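Siderophore enterobactin esterase (Emericella nidulans, PDB 6GUO) hydrolyses the bacterial xenosiderophore enterobactin to dihydroxybenzoylserine units, releasing its iron inside the fungal cell. Local coordinates at residues R72-E75 / S76-S80; I192-N195 / N196-L200; N257-E260 / L261-E264. All blocks are in the same frame, centred on the assembly; numbering follows the deposited sequence.

Contact 1 of 3, residues R72-E75 / S76-S80; sequences RRRE and SHRPS
The backbone N-H groups of S76, H77 and R78 bond to the carbonyls of R72, R73 and R74 in the i to i+4 pattern of an alpha-helix, and R78 is where the chain leaves it. S76 adds a side-chain bond to this last turn. With its hydroxyl beside its own backbone N (chi1 -66°), S76 OG donates to R72 O over 2.8 Å, while S76 N reaches R72 O at 3.0 Å from the opposite face of the carbonyl plane. S96 and V97 of the second subunit also bond to this hydroxyl, tying the helix end to the dimer partner.

The imidazole of H77 folds back obliquely over the preceding turn, CD2 lying 3.2 Å from R73 O, and meets F98 of the second subunit. R74 and R78 set like charges close together: R78 NE lies 3.5 Å above the plane of the R74 guanidinium, toward its rim, with the two planes 39° apart. The salt bridge from R74 to E81 and its bond to N301 probably make this proximity tolerable. Beyond R78, P79 has no N-H to offer E75 O, and its CA makes a C-H...O contact there instead (3.4 Å). This is the C-terminal end of the helix in a beta-alpha-beta crossover of the alpha/beta-hydrolase fold, placed here against the subunit interface.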
# COMPACT_ATOMS: atom_id res chain seq x y z
N ARG A 72 -1.75 -6.78 -8.15
CA ARG A 72 -0.87 -6.98 -9.30
C ARG A 72 0.47 -7.61 -8.92
O ARG A 72 0.99 -8.43 -9.67
CB ARG A 72 -0.69 -5.70 -10.10
CG ARG A 72 -1.96 -5.37 -10.87
CD ARG A 72 -1.96 -3.99 -11.49
NE ARG A 72 -3.23 -3.78 -12.17
CZ ARG A 72 -3.53 -2.75 -12.96
NH1 ARG A 72 -2.65 -1.77 -13.19
NH2 ARG A 72 -4.74 -2.69 -13.52
N ARG A 73 1.00 -7.26 -7.74
CA ARG A 73 2.20 -7.94 -7.22
C ARG A 73 1.91 -9.42 -6.98
O ARG A 73 2.67 -10.28 -7.42
CB ARG A 73 2.71 -7.29 -5.94
CG ARG A 73 3.38 -5.94 -6.17
CD ARG A 73 4.20 -5.53 -4.96
NE ARG A 73 3.39 -5.36 -3.76
CZ ARG A 73 2.81 -4.22 -3.36
NH1 ARG A 73 2.91 -3.09 -4.05
NH2 ARG A 73 2.11 -4.22 -2.22
N ARG A 74 0.80 -9.71 -6.30
CA ARG A 74 0.45 -11.10 -6.00
C ARG A 74 0.14 -11.92 -7.26
O ARG A 74 0.57 -13.07 -7.37
CB ARG A 74 -0.71 -11.19 -5.02
CG ARG A 74 -1.09 -12.63 -4.71
CD ARG A 74 -1.51 -12.84 -3.28
NE ARG A 74 -2.02 -14.19 -3.10
CZ ARG A 74 -2.25 -14.78 -1.92
NH1 ARG A 74 -2.72 -16.02 -1.90
NH2 ARG A 74 -2.02 -14.14 -0.78
N GLU A 75 -0.61 -11.33 -8.18
CA GLU A 75 -0.93 -11.97 -9.46
C GLU A 75 0.31 -12.26 -10.31
O GLU A 75 0.35 -13.26 -11.03
CB GLU A 75 -1.98 -11.15 -10.24
CG GLU A 75 -3.36 -11.19 -9.58
CD GLU A 75 -4.31 -10.07 -9.99
OE1 GLU A 75 -3.92 -9.14 -10.74
OE2 GLU A 75 -5.47 -10.11 -9.53
N SER A 76 1.33 -11.40 -10.20
CA SER A 76 2.63 -11.64 -10.85
C SER A 76 3.35 -12.85 -10.26
O SER A 76 3.96 -13.62 -10.99
CB SER A 76 3.54 -10.41 -10.72
OG SER A 76 3.00 -9.32 -11.45
N HIS A 77 3.30 -12.98 -8.94
CA HIS A 77 3.91 -14.11 -8.23
C HIS A 77 3.15 -15.41 -8.41
O HIS A 77 3.76 -16.48 -8.45
CB HIS A 77 4.02 -13.82 -6.74
CG HIS A 77 4.95 -12.70 -6.42
ND1 HIS A 77 6.17 -12.57 -7.04
CD2 HIS A 77 4.84 -11.67 -5.56
CE1 HIS A 77 6.77 -11.49 -6.58
NE2 HIS A 77 5.99 -10.93 -5.68
N ARG A 78 1.82 -15.31 -8.48
CA ARG A 78 0.96 -16.48 -8.51
C ARG A 78 0.04 -16.39 -9.73
O ARG A 78 -1.16 -16.14 -9.58
CB ARG A 78 0.16 -16.56 -7.21
CG ARG A 78 1.04 -16.64 -5.96
CD ARG A 78 0.19 -16.63 -4.69
NE ARG A 78 0.97 -16.31 -3.49
CZ ARG A 78 1.54 -17.19 -2.66
NH1 ARG A 78 1.44 -18.51 -2.85
NH2 ARG A 78 2.21 -16.74 -1.61
N PRO A 79 0.59 -16.59 -10.95
CA PRO A 79 -0.20 -16.43 -12.18
C PRO A 79 -1.40 -17.37 -12.31
O PRO A 79 -2.35 -17.04 -13.03
CB PRO A 79 0.82 -16.69 -13.30
CG PRO A 79 1.97 -17.37 -12.66
CD PRO A 79 2.01 -16.90 -11.24
N SER A 80 -1.37 -18.53 -11.64
CA SER A 80 -2.50 -19.47 -11.65
C SER A 80 -3.68 -19.05 -10.76
O SER A 80 -4.77 -19.60 -10.91
CB SER A 80 -2.04 -20.87 -11.26
OG SER A 80 -1.15 -21.38 -12.23

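Contact 2 of 3, residues I192-N195 / N196-L200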
# COMPACT_ATOMS: atom_id res chain seq x y z
N ILE A 192 -16.54 1.78 15.62
CA ILE A 192 -17.53 1.09 16.46
C ILE A 192 -18.12 2.07 17.48
O ILE A 192 -19.32 2.03 17.74
CB ILE A 192 -16.93 -0.18 17.11
CG1 ILE A 192 -16.67 -1.23 16.02
CG2 ILE A 192 -17.86 -0.75 18.18
CD1 ILE A 192 -15.86 -2.43 16.45
N TRP A 193 -17.28 2.97 18.00
CA TRP A 193 -17.71 4.08 18.88
C TRP A 193 -18.89 4.92 18.38
O TRP A 193 -19.64 5.46 19.20
CB TRP A 193 -16.53 5.03 19.15
CG TRP A 193 -16.00 5.72 17.92
CD1 TRP A 193 -14.99 5.29 17.11
CD2 TRP A 193 -16.45 6.97 17.37
NE1 TRP A 193 -14.79 6.18 16.09
CE2 TRP A 193 -15.67 7.22 16.22
CE3 TRP A 193 -17.44 7.89 17.74
CZ2 TRP A 193 -15.84 8.37 15.43
CZ3 TRP A 193 -17.61 9.03 16.96
CH2 TRP A 193 -16.82 9.25 15.81
N TRP A 194 -19.05 5.05 17.06
CA TRP A 194 -20.00 5.98 16.46
C TRP A 194 -21.42 5.90 17.02
O TRP A 194 -21.99 4.82 17.15
CB TRP A 194 -20.04 5.81 14.94
CG TRP A 194 -20.95 6.80 14.28
CD1 TRP A 194 -20.68 8.10 13.99
CD2 TRP A 194 -22.29 6.56 13.86
NE1 TRP A 194 -21.77 8.69 13.40
CE2 TRP A 194 -22.77 7.77 13.31
CE3 TRP A 194 -23.14 5.44 13.88
CZ2 TRP A 194 -24.07 7.89 12.79
CZ3 TRP A 194 -24.42 5.57 13.37
CH2 TRP A 194 -24.87 6.78 12.82
N ASN A 195 -21.97 7.07 17.35
CA ASN A 195 -23.33 7.20 17.84
C ASN A 195 -23.62 6.28 19.03
O ASN A 195 -24.50 5.42 18.97
CB ASN A 195 -24.32 6.95 16.70
CG ASN A 195 -25.74 7.32 17.06
OD1 ASN A 195 -25.95 8.22 17.87
ND2 ASN A 195 -26.71 6.61 16.49
N ASN A 196 -22.84 6.46 20.09
CA ASN A 196 -22.95 5.64 21.31
C ASN A 196 -22.94 4.14 20.99
O ASN A 196 -23.76 3.37 21.50
CB ASN A 196 -24.22 6.05 22.09
CG ASN A 196 -24.24 5.50 23.51
OD1 ASN A 196 -23.20 5.21 24.10
ND2 ASN A 196 -25.44 5.36 24.06
N ARG A 197 -22.02 3.75 20.11
CA ARG A 197 -21.85 2.36 19.68
C ARG A 197 -23.13 1.70 19.15
O ARG A 197 -23.41 0.54 19.46
CB ARG A 197 -21.23 1.54 20.81
CG ARG A 197 -19.83 2.00 21.16
CD ARG A 197 -19.17 1.03 22.12
NE ARG A 197 -19.89 1.01 23.39
CZ ARG A 197 -19.85 0.03 24.30
NH1 ARG A 197 -19.12 -1.06 24.11
NH2 ARG A 197 -20.56 0.16 25.41
N SER A 198 -23.87 2.43 18.33
CA SER A 198 -25.12 1.92 17.77
C SER A 198 -24.94 0.66 16.91
O SER A 198 -25.87 -0.15 16.81
CB SER A 198 -25.86 3.00 16.97
OG SER A 198 -25.12 3.39 15.82
N ILE A 199 -23.76 0.47 16.30
CA ILE A 199 -23.48 -0.73 15.49
C ILE A 199 -23.58 -2.04 16.29
O ILE A 199 -23.87 -3.09 15.72
CB ILE A 199 -22.10 -0.66 14.76
CG1 ILE A 199 -22.03 -1.63 13.57
CG2 ILE A 199 -20.94 -0.94 15.71
CD1 ILE A 199 -22.89 -1.26 12.39
N LEU A 200 -23.34 -1.97 17.60
CA LEU A 200 -23.44 -3.15 18.47
C LEU A 200 -24.88 -3.64 18.65
O LEU A 200 -25.10 -4.84 18.85
CB LEU A 200 -22.78 -2.88 19.82
CG LEU A 200 -21.29 -2.51 19.78
CD1 LEU A 200 -20.73 -2.43 21.20
CD2 LEU A 200 -20.47 -3.47 18.94
O HOH W 1 -21.53 2.38 16.00
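I192 touches R197, I199 and L200 across the turn, through both its backbone and its side chain. Its carbonyl receives a C-H...O contact from R197, CA to I192 O 3.2 Å, nearly straight at 158°. Its CG2 methyl packs on L200 CD2 at 3.8 Å and a little less closely on the CG2 methyl of I199, the side chains crossing at about a right angle.

Next to this apolar patch OG of S198 stands obliquely beside the indole of W194, 3.4 Å from CZ3 of W194. With chi1 at 65° the hydroxyl sits between the backbone N and the carbonyl carbon of S198, a rotation that brings OG close to the benzene part of the indole. CB of N195 lies over one face of the same indole.

The backbone holds these groups in place. N195, N196 and R197 all have positive phi and psi, so the chain makes a short left-handed helical turn. R197 N bonds to W193 O at 3.1 Å but from well above the carbonyl plane, whereas S198 N approaches W194 O (3.3 Å) nearly along the C=O axis. A water donates to I192 O and W194 O and accepts from I199 N, 3.0 Å from the water oxygen.

Further out, Y166 meets W194 with its ring almost perpendicular, and the amide of N195 binds I114 N and H112 O, backbone atoms at the start of the proline-rich insertion that narrows the active site. The chemistry implies a left-handed turn in which W193 O and W194 O take N-H groups, I192 O and W194 O share a water, and the buried N195 amide is engaged through both its oxygen and its nitrogen, consistent with a part in holding the start of the insertion.

Contact 3 of 3, residues N257-E260 / L261-E264; sequences NCEE and LYSE
The carbonyl of N257 takes the backbone N-H of L261 at 3.0 Å, the first of four consecutive i to i+4 bonds. The N257 side chain turns to R253, just ahead of the helix, which bonds to its OD1. L261 directs its CG away from its own backbone N (chi1 180°), and its branch leaves this turn to lie on L200 and A203 of helix 199-208.

C258 O accepts from Y262 N over 2.9 Å in a nearly straight bond, 170° at the hydrogen. The thiol side of C258 is buried against P190 and F224. This regular i to i+4 bonding is that of an ordinary alpha-helix, here helix 254-268, which packs against strands 219-225 and 273-279 at one edge of the alpha/beta-hydrolase sheet. Y262 shares in that packing, its side chain touching L222, L274 and V276, while E259 O sits at the ring edge, close to its plane and 4.1 Å from CD2 of Y262.

E259 is held on two levels. Its carbonyl receives S263 N at 2.9 Å. Its carboxylate bends round toward the following turn, where a water donates to E259 OE2 and also bonds to S263 OG, each over 2.7 Å; the water thus spans the i to i+4 step alongside the backbone bond.

E260 O accepts from E264 N, again at 2.9 Å. The two carboxylates of this pair stay apart, E260 OE1 lying 6.7 Å from E264 OE2, and each pairs with a different arginine: E260 OE2 forms a salt bridge with NH1 of R253, whose NH2 serves N257, whereas E264 crosses to R204 on helix 199-208.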
# COMPACT_ATOMS: atom_id res chain seq x y z
N ASN A 257 -12.83 -2.07 21.52
CA ASN A 257 -14.09 -2.27 20.79
C ASN A 257 -13.95 -3.36 19.72
O ASN A 257 -14.82 -4.22 19.60
CB ASN A 257 -14.61 -0.97 20.15
CG ASN A 257 -15.24 -0.02 21.16
OD1 ASN A 257 -15.48 -0.36 22.32
ND2 ASN A 257 -15.52 1.21 20.71
N CYS A 258 -12.86 -3.33 18.96
CA CYS A 258 -12.59 -4.35 17.94
C CYS A 258 -12.44 -5.75 18.53
O CYS A 258 -13.06 -6.70 18.06
CB CYS A 258 -11.33 -4.03 17.14
SG CYS A 258 -11.57 -2.75 15.91
N GLU A 259 -11.59 -5.86 19.56
CA GLU A 259 -11.33 -7.15 20.21
C GLU A 259 -12.59 -7.73 20.84
O GLU A 259 -12.83 -8.94 20.75
CB GLU A 259 -10.22 -7.02 21.27
CG GLU A 259 -8.81 -6.86 20.71
CD GLU A 259 -8.24 -8.14 20.09
OE1 GLU A 259 -7.20 -8.04 19.39
OE2 GLU A 259 -8.79 -9.24 20.29
N GLU A 260 -13.40 -6.88 21.46
CA GLU A 260 -14.66 -7.32 22.07
C GLU A 260 -15.69 -7.74 21.04
O GLU A 260 -16.39 -8.73 21.24
CB GLU A 260 -15.23 -6.24 23.01
CG GLU A 260 -14.52 -6.21 24.35
CD GLU A 260 -14.66 -4.90 25.08
OE1 GLU A 260 -15.65 -4.16 24.85
OE2 GLU A 260 -13.77 -4.58 25.90
N LEU A 261 -15.78 -7.00 19.93
CA LEU A 261 -16.67 -7.39 18.82
C LEU A 261 -16.24 -8.72 18.22
O LEU A 261 -17.08 -9.59 17.97
CB LEU A 261 -16.71 -6.32 17.73
CG LEU A 261 -17.62 -6.62 16.53
CD1 LEU A 261 -19.06 -6.83 16.96
CD2 LEU A 261 -17.54 -5.50 15.50
N TYR A 262 -14.93 -8.87 18.00
CA TYR A 262 -14.36 -10.15 17.58
C TYR A 262 -14.79 -11.29 18.51
O TYR A 262 -15.29 -12.32 18.04
CB TYR A 262 -12.83 -10.07 17.51
CG TYR A 262 -12.16 -11.42 17.32
CD1 TYR A 262 -12.05 -11.99 16.06
CD2 TYR A 262 -11.65 -12.12 18.42
CE1 TYR A 262 -11.44 -13.23 15.89
CE2 TYR A 262 -11.04 -13.36 18.25
CZ TYR A 262 -10.95 -13.91 16.98
OH TYR A 262 -10.35 -15.13 16.81
N SER A 263 -14.61 -11.08 19.81
CA SER A 263 -14.94 -12.10 20.82
C SER A 263 -16.42 -12.48 20.81
O SER A 263 -16.74 -13.67 20.86
CB SER A 263 -14.52 -11.63 22.21
OG SER A 263 -13.11 -11.53 22.31
N GLU A 264 -17.30 -11.48 20.73
CA GLU A 264 -18.75 -11.71 20.64
C GLU A 264 -19.13 -12.51 19.41
O GLU A 264 -19.88 -13.49 19.50
CB GLU A 264 -19.53 -10.38 20.61
CG GLU A 264 -19.86 -9.80 21.97
CD GLU A 264 -20.98 -8.77 21.91
OE1 GLU A 264 -22.13 -9.16 21.60
OE2 GLU A 264 -20.71 -7.58 22.16
O HOH W 2 -10.61 -10.70 21.59

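Contacts 2 and 3 form one neighbourhood, their centres 13 Å apart. The CD1 methyl of I192 packs on CD2 of L261 at 3.6 Å, and the N257 side chain, its ND2 3.9 Å from R197 CD, lies against the left-handed turn, so that helix 254-268 backs the segment whose N195 bonds to the start of the proline-rich insertion. W193 of contact 2 comes close to the probable nucleophile elbow but makes no contact with it. Contact 1 stands apart, its centre 39 Å from that of contact 2 across the middle of the chain and 33 Å from that of contact 3. It alone of the three meets the second subunit, so this dimer contact lies well away from the two neighbouring contacts.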